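Local coordinates for protein anaerobically-induced outer membrane porin OprE (Pseudomonas aeruginosa, PDB 4FRX) that probably acts as an outer-membrane porin, a beta-barrel channel through which small solutes are thought to cross the membrane, at residues Glu278-Ala283 with Leu304-Phe310; Tyr324-Asp328 with Thr341-Arg345. One frame throughout, in Å; residues are numbered along the deposited sequence.

Both contacts reach the same antiparallel barrel sheet, contact 1 through two strands, contact 2 through one strand and a loop. Contact 1 joins strands 280-292 and 295-305 at their open end and follows the chain into the loop after 305. Contact 2 presses a later part of that same loop, 324-328, against the inner face of the next strand, 340-349. Contact 1 is partly buried and larger. Main-chain groups take part in all five of its hydrogen bonds. Contact 2 is buried and small, and there side chains of the wall reach a single loop carbonyl. The centres lie about 17 Å apart, yet the two touch where Phe310 CD2 meets Leu325 CD1 at 3.6 Å.

Contact 1 of 2, residues Glu278-Ala283 with Leu304-Phe310; sequences EVDNRA and LNGDSDF
Arg282-Ala283 pairs antiparallel with Leu304-Asn305; beyond Gly306 the chain turns back along 280-283. Arg282 and Asn305, CA atoms 5.1 Å apart, are the hydrogen-bonded pair: Arg282 N to Asn305 O and Asn305 N to Arg282 O, both 2.8 Å. Ala283 and Leu304 follow as a non-hydrogen-bonded pair, Ala283 CB 3.5 Å from Leu304 CD2. Gly306, phi/psi 108/167, breaks the ladder. CA-H...O contacts join Asn281 CA to Asn305 O (3.3 Å) and Gly306 CA to Asp280 O (3.2 Å), where a CB would clash. Asp280 O also accepts Ser308 N at 3.1 Å. Asp280 OD2 (chi1 t) accepts Asp307 N and Asp280 N donates to Ser308 OG, both at 3.0 Å. Ser308 OG, chi1 p, donates to Asp309 O at 2.8 Å. Asn305 OD1 accepts a hydrogen bond from Arg340 NH1; Asn305 CB lies 3.4 Å from Arg282 NH2, over one guanidinium face. Phe310 CD1 is 4.3 Å from Ala283 CB; the Phe310 ring meets Phe246 edge-to-face. This is the open end of a porin-barrel hairpin, where strands pass into a loop.

Contact 2 of 2, residues Tyr324-Asp328 with Thr341-Arg345; sequences YLITD and TWQVR
Leu325 to Asp328 make a type I beta turn, closed by Asp328 N to Leu325 O at 3.0 Å. Ile326 and Thr327 have phi/psi -63/-10 and -104/7. Segment 341-345 is an extended strand. The backbones stay apart: the nearest CA pair, Thr327 and Thr341, is 7.7 Å. Side chains alternate along the strand, so Thr341, Gln343 and Arg345 point toward the turn and Trp342 points away. This is the two-sided wall of a porin beta-barrel, here with a loop folded against its inner face. Gln343, chi1 p and chi2 t, donates NE2 to Ile326 O at 3.0 Å. Ile326, chi1 p, lays CG1 3.6 Å from Gln343 NE2. Arg345, chi1 m and then extended, adds a weak bond from NH2 to Ile326 O at 3.1 Å. Arg345 NE and NH2 also donate to Gln343 OE1, at 2.7 and 3.0 Å, so the Gln343 amide is used at both ends. Thr327 CG2 packs on Thr341 CG2 at 3.7 Å. Thr327 OG1 is hydrogen-bonded to Lys333 O and Gln302 NE2.

Contact 1 of 2, residues Glu278-Ala283 with Leu304-Phe310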
loop_
_atom_site.group_PDB
_atom_site.type_symbol
_atom_site.label_atom_id
_atom_site.label_comp_id
_atom_site.label_asym_id
_atom_site.label_seq_id
_atom_site.Cartn_x
_atom_site.Cartn_y
_atom_site.Cartn_z
ATOM N N GLU A 278 -8.952 0.418 22.290
ATOM C CA GLU A 278 -8.944 1.782 21.782
ATOM C C GLU A 278 -7.714 1.986 20.906
ATOM O O GLU A 278 -6.649 1.483 21.231
ATOM C CB GLU A 278 -8.881 2.760 22.947
ATOM C CG GLU A 278 -9.219 4.178 22.551
ATOM C CD GLU A 278 -9.248 5.142 23.718
ATOM O OE1 GLU A 278 -8.856 4.753 24.843
ATOM O OE2 GLU A 278 -9.664 6.300 23.499
ATOM N N VAL A 279 -7.857 2.713 19.799
ATOM C CA VAL A 279 -6.681 3.105 19.018
ATOM C C VAL A 279 -5.816 4.025 19.886
ATOM O O VAL A 279 -6.338 4.906 20.559
ATOM C CB VAL A 279 -7.057 3.806 17.689
ATOM C CG1 VAL A 279 -5.824 4.403 17.026
ATOM C CG2 VAL A 279 -7.741 2.828 16.748
ATOM N N ASP A 280 -4.503 3.799 19.860
ATOM C CA ASP A 280 -3.545 4.443 20.751
ATOM C C ASP A 280 -2.165 3.982 20.300
ATOM O O ASP A 280 -1.596 3.060 20.870
ATOM C CB ASP A 280 -3.793 4.003 22.207
ATOM C CG ASP A 280 -2.703 4.472 23.173
ATOM O OD1 ASP A 280 -2.247 5.622 23.041
ATOM O OD2 ASP A 280 -2.307 3.684 24.068
ATOM N N ASN A 281 -1.623 4.629 19.269
ATOM C CA ASN A 281 -0.343 4.232 18.703
ATOM C C ASN A 281 0.486 5.437 18.237
ATOM O O ASN A 281 -0.027 6.362 17.602
ATOM C CB ASN A 281 -0.564 3.254 17.536
ATOM C CG ASN A 281 0.742 2.733 16.936
ATOM O OD1 ASN A 281 1.218 1.662 17.297
ATOM N ND2 ASN A 281 1.310 3.482 16.007
ATOM N N ARG A 282 1.754 5.434 18.616
ATOM C CA ARG A 282 2.721 6.395 18.113
ATOM C C ARG A 282 3.832 5.615 17.418
ATOM O O ARG A 282 4.401 4.700 17.994
ATOM C CB ARG A 282 3.275 7.265 19.254
ATOM C CG ARG A 282 2.217 8.140 19.931
ATOM C CD ARG A 282 2.775 8.953 21.099
ATOM N NE ARG A 282 3.208 8.132 22.231
ATOM C CZ ARG A 282 4.476 7.800 22.467
ATOM N NH1 ARG A 282 5.438 8.213 21.653
ATOM N NH2 ARG A 282 4.783 7.057 23.515
ATOM N N ALA A 283 4.119 5.958 16.160
ATOM C CA ALA A 283 5.131 5.239 15.383
ATOM C C ALA A 283 6.199 6.246 14.948
ATOM O O ALA A 283 5.867 7.349 14.554
ATOM C CB ALA A 283 4.496 4.636 14.168
ATOM N N LEU A 304 7.253 1.483 17.784
ATOM C CA LEU A 304 5.818 1.643 18.008
ATOM C C LEU A 304 5.542 1.682 19.491
ATOM O O LEU A 304 5.898 0.749 20.206
ATOM C CB LEU A 304 5.045 0.449 17.452
ATOM C CG LEU A 304 5.267 0.114 15.985
ATOM C CD1 LEU A 304 4.152 -0.822 15.506
ATOM C CD2 LEU A 304 5.291 1.376 15.175
ATOM N N ASN A 305 4.883 2.739 19.950
ATOM C CA ASN A 305 4.485 2.845 21.362
ATOM C C ASN A 305 2.981 3.019 21.455
ATOM O O ASN A 305 2.345 3.477 20.494
ATOM C CB ASN A 305 5.182 4.034 22.031
ATOM C CG ASN A 305 6.654 3.774 22.305
ATOM O OD1 ASN A 305 7.045 2.656 22.627
ATOM N ND2 ASN A 305 7.469 4.814 22.206
ATOM N N GLY A 306 2.408 2.654 22.599
ATOM C CA GLY A 306 0.962 2.696 22.779
ATOM C C GLY A 306 0.364 1.294 22.818
ATOM O O GLY A 306 1.021 0.311 22.452
ATOM N N ASP A 307 -0.893 1.201 23.234
ATOM C CA ASP A 307 -1.562 -0.085 23.382
ATOM C C ASP A 307 -2.112 -0.698 22.094
ATOM O O ASP A 307 -2.432 -1.878 22.071
ATOM C CB ASP A 307 -2.739 0.033 24.352
ATOM C CG ASP A 307 -2.308 0.332 25.764
ATOM O OD1 ASP A 307 -1.136 0.052 26.104
ATOM O OD2 ASP A 307 -3.154 0.845 26.531
ATOM N N SER A 308 -2.280 0.092 21.039
ATOM C CA SER A 308 -2.877 -0.470 19.823
ATOM C C SER A 308 -1.817 -0.707 18.763
ATOM O O SER A 308 -0.754 -0.068 18.779
ATOM C CB SER A 308 -3.972 0.441 19.266
ATOM O OG SER A 308 -3.417 1.431 18.407
ATOM N N ASP A 309 -2.100 -1.645 17.864
ATOM C CA ASP A 309 -1.320 -1.789 16.637
ATOM C C ASP A 309 -1.378 -0.487 15.860
ATOM O O ASP A 309 -2.215 0.388 16.109
ATOM C CB ASP A 309 -1.882 -2.893 15.738
ATOM C CG ASP A 309 -1.799 -4.283 16.359
ATOM O OD1 ASP A 309 -1.238 -4.469 17.467
ATOM O OD2 ASP A 309 -2.310 -5.206 15.702
ATOM N N PHE A 310 -0.472 -0.343 14.915
ATOM C CA PHE A 310 -0.543 0.789 14.018
ATOM C C PHE A 310 -1.776 0.636 13.127
ATOM O O PHE A 310 -1.917 -0.388 12.470
ATOM C CB PHE A 310 0.688 0.804 13.135
ATOM C CG PHE A 310 0.647 1.874 12.087
ATOM C CD1 PHE A 310 0.857 3.203 12.428
ATOM C CD2 PHE A 310 0.410 1.548 10.755
ATOM C CE1 PHE A 310 0.835 4.199 11.462
ATOM C CE2 PHE A 310 0.385 2.526 9.783
ATOM C CZ PHE A 310 0.601 3.863 10.139
#

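Contact 2 of 2, residues Tyr324-Asp328 with Thr341-Arg345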
loop_
_atom_site.group_PDB
_atom_site.type_symbol
_atom_site.label_atom_id
_atom_site.label_comp_id
_atom_site.label_asym_id
_atom_site.label_seq_id
_atom_site.Cartn_x
_atom_site.Cartn_y
_atom_site.Cartn_z
ATOM N N TYR A 324 1.933 2.577 5.513
ATOM C CA TYR A 324 3.081 3.380 5.075
ATOM C C TYR A 324 4.196 3.366 6.132
ATOM O O TYR A 324 4.610 4.404 6.660
ATOM C CB TYR A 324 2.667 4.813 4.698
ATOM C CG TYR A 324 3.780 5.566 4.000
ATOM C CD1 TYR A 324 4.299 5.106 2.785
ATOM C CD2 TYR A 324 4.348 6.712 4.566
ATOM C CE1 TYR A 324 5.333 5.770 2.146
ATOM C CE2 TYR A 324 5.384 7.394 3.921
ATOM C CZ TYR A 324 5.870 6.915 2.716
ATOM O OH TYR A 324 6.896 7.580 2.069
ATOM N N LEU A 325 4.666 2.159 6.430
ATOM C CA LEU A 325 5.743 1.927 7.380
ATOM C C LEU A 325 6.941 1.365 6.620
ATOM O O LEU A 325 6.774 0.591 5.662
ATOM C CB LEU A 325 5.292 0.906 8.448
ATOM C CG LEU A 325 4.092 1.268 9.343
ATOM C CD1 LEU A 325 3.683 0.103 10.262
ATOM C CD2 LEU A 325 4.356 2.539 10.171
ATOM N N ILE A 326 8.149 1.702 7.073
ATOM C CA ILE A 326 9.367 1.143 6.485
ATOM C C ILE A 326 9.485 -0.364 6.648
ATOM O O ILE A 326 10.354 -1.005 6.026
ATOM C CB ILE A 326 10.660 1.840 6.998
ATOM C CG1 ILE A 326 10.819 1.689 8.513
ATOM C CG2 ILE A 326 10.676 3.309 6.571
ATOM C CD1 ILE A 326 12.187 2.180 9.033
ATOM N N THR A 327 8.589 -0.919 7.457
ATOM C CA THR A 327 8.553 -2.345 7.751
ATOM C C THR A 327 7.425 -3.082 7.014
ATOM O O THR A 327 7.195 -4.260 7.261
ATOM C CB THR A 327 8.387 -2.587 9.261
ATOM O OG1 THR A 327 7.162 -1.983 9.713
ATOM C CG2 THR A 327 9.569 -2.000 10.040
ATOM N N ASP A 328 6.724 -2.405 6.108
ATOM C CA ASP A 328 5.677 -3.083 5.344
ATOM C C ASP A 328 6.374 -3.834 4.224
ATOM O O ASP A 328 6.786 -3.237 3.240
ATOM C CB ASP A 328 4.639 -2.101 4.787
ATOM C CG ASP A 328 3.454 -2.811 4.110
ATOM O OD1 ASP A 328 3.667 -3.609 3.174
ATOM O OD2 ASP A 328 2.296 -2.562 4.507
ATOM N N THR A 341 11.566 -2.456 15.660
ATOM C CA THR A 341 12.075 -3.232 14.542
ATOM C C THR A 341 13.317 -2.577 13.949
ATOM O O THR A 341 13.288 -1.408 13.608
ATOM C CB THR A 341 11.001 -3.366 13.436
ATOM O OG1 THR A 341 9.803 -3.919 13.997
ATOM C CG2 THR A 341 11.472 -4.277 12.316
ATOM N N TRP A 342 14.410 -3.328 13.847
ATOM C CA TRP A 342 15.552 -2.864 13.073
ATOM C C TRP A 342 15.607 -3.587 11.727
ATOM O O TRP A 342 15.062 -4.678 11.574
ATOM C CB TRP A 342 16.869 -3.020 13.845
ATOM C CG TRP A 342 17.289 -4.425 14.176
ATOM C CD1 TRP A 342 17.050 -5.093 15.343
ATOM C CD2 TRP A 342 18.077 -5.312 13.366
ATOM N NE1 TRP A 342 17.620 -6.345 15.304
ATOM C CE2 TRP A 342 18.250 -6.509 14.099
ATOM C CE3 TRP A 342 18.625 -5.230 12.079
ATOM C CZ2 TRP A 342 18.963 -7.600 13.600
ATOM C CZ3 TRP A 342 19.338 -6.331 11.583
ATOM C CH2 TRP A 342 19.498 -7.490 12.344
ATOM N N GLN A 343 16.238 -2.969 10.746
ATOM C CA GLN A 343 16.315 -3.589 9.437
ATOM C C GLN A 343 17.580 -3.179 8.715
ATOM O O GLN A 343 18.121 -2.096 8.944
ATOM C CB GLN A 343 15.095 -3.224 8.591
ATOM C CG GLN A 343 15.017 -1.737 8.238
ATOM C CD GLN A 343 13.833 -1.429 7.358
ATOM O OE1 GLN A 343 13.960 -1.302 6.141
ATOM N NE2 GLN A 343 12.669 -1.308 7.970
ATOM N N VAL A 344 18.050 -4.070 7.855
ATOM C CA VAL A 344 19.151 -3.764 6.962
ATOM C C VAL A 344 18.747 -4.111 5.544
ATOM O O VAL A 344 18.030 -5.091 5.312
ATOM C CB VAL A 344 20.449 -4.501 7.367
ATOM C CG1 VAL A 344 20.903 -4.017 8.731
ATOM C CG2 VAL A 344 20.241 -6.001 7.379
ATOM N N ARG A 345 19.184 -3.286 4.601
ATOM C CA ARG A 345 18.831 -3.470 3.203
ATOM C C ARG A 345 20.080 -3.497 2.341
ATOM O O ARG A 345 21.027 -2.768 2.604
ATOM C CB ARG A 345 17.963 -2.309 2.726
ATOM C CG ARG A 345 16.658 -2.154 3.465
ATOM C CD ARG A 345 15.815 -1.060 2.823
ATOM N NE ARG A 345 14.571 -0.904 3.556
ATOM C CZ ARG A 345 13.503 -0.270 3.094
ATOM N NH1 ARG A 345 13.521 0.269 1.876
ATOM N NH2 ARG A 345 12.413 -0.190 3.848
#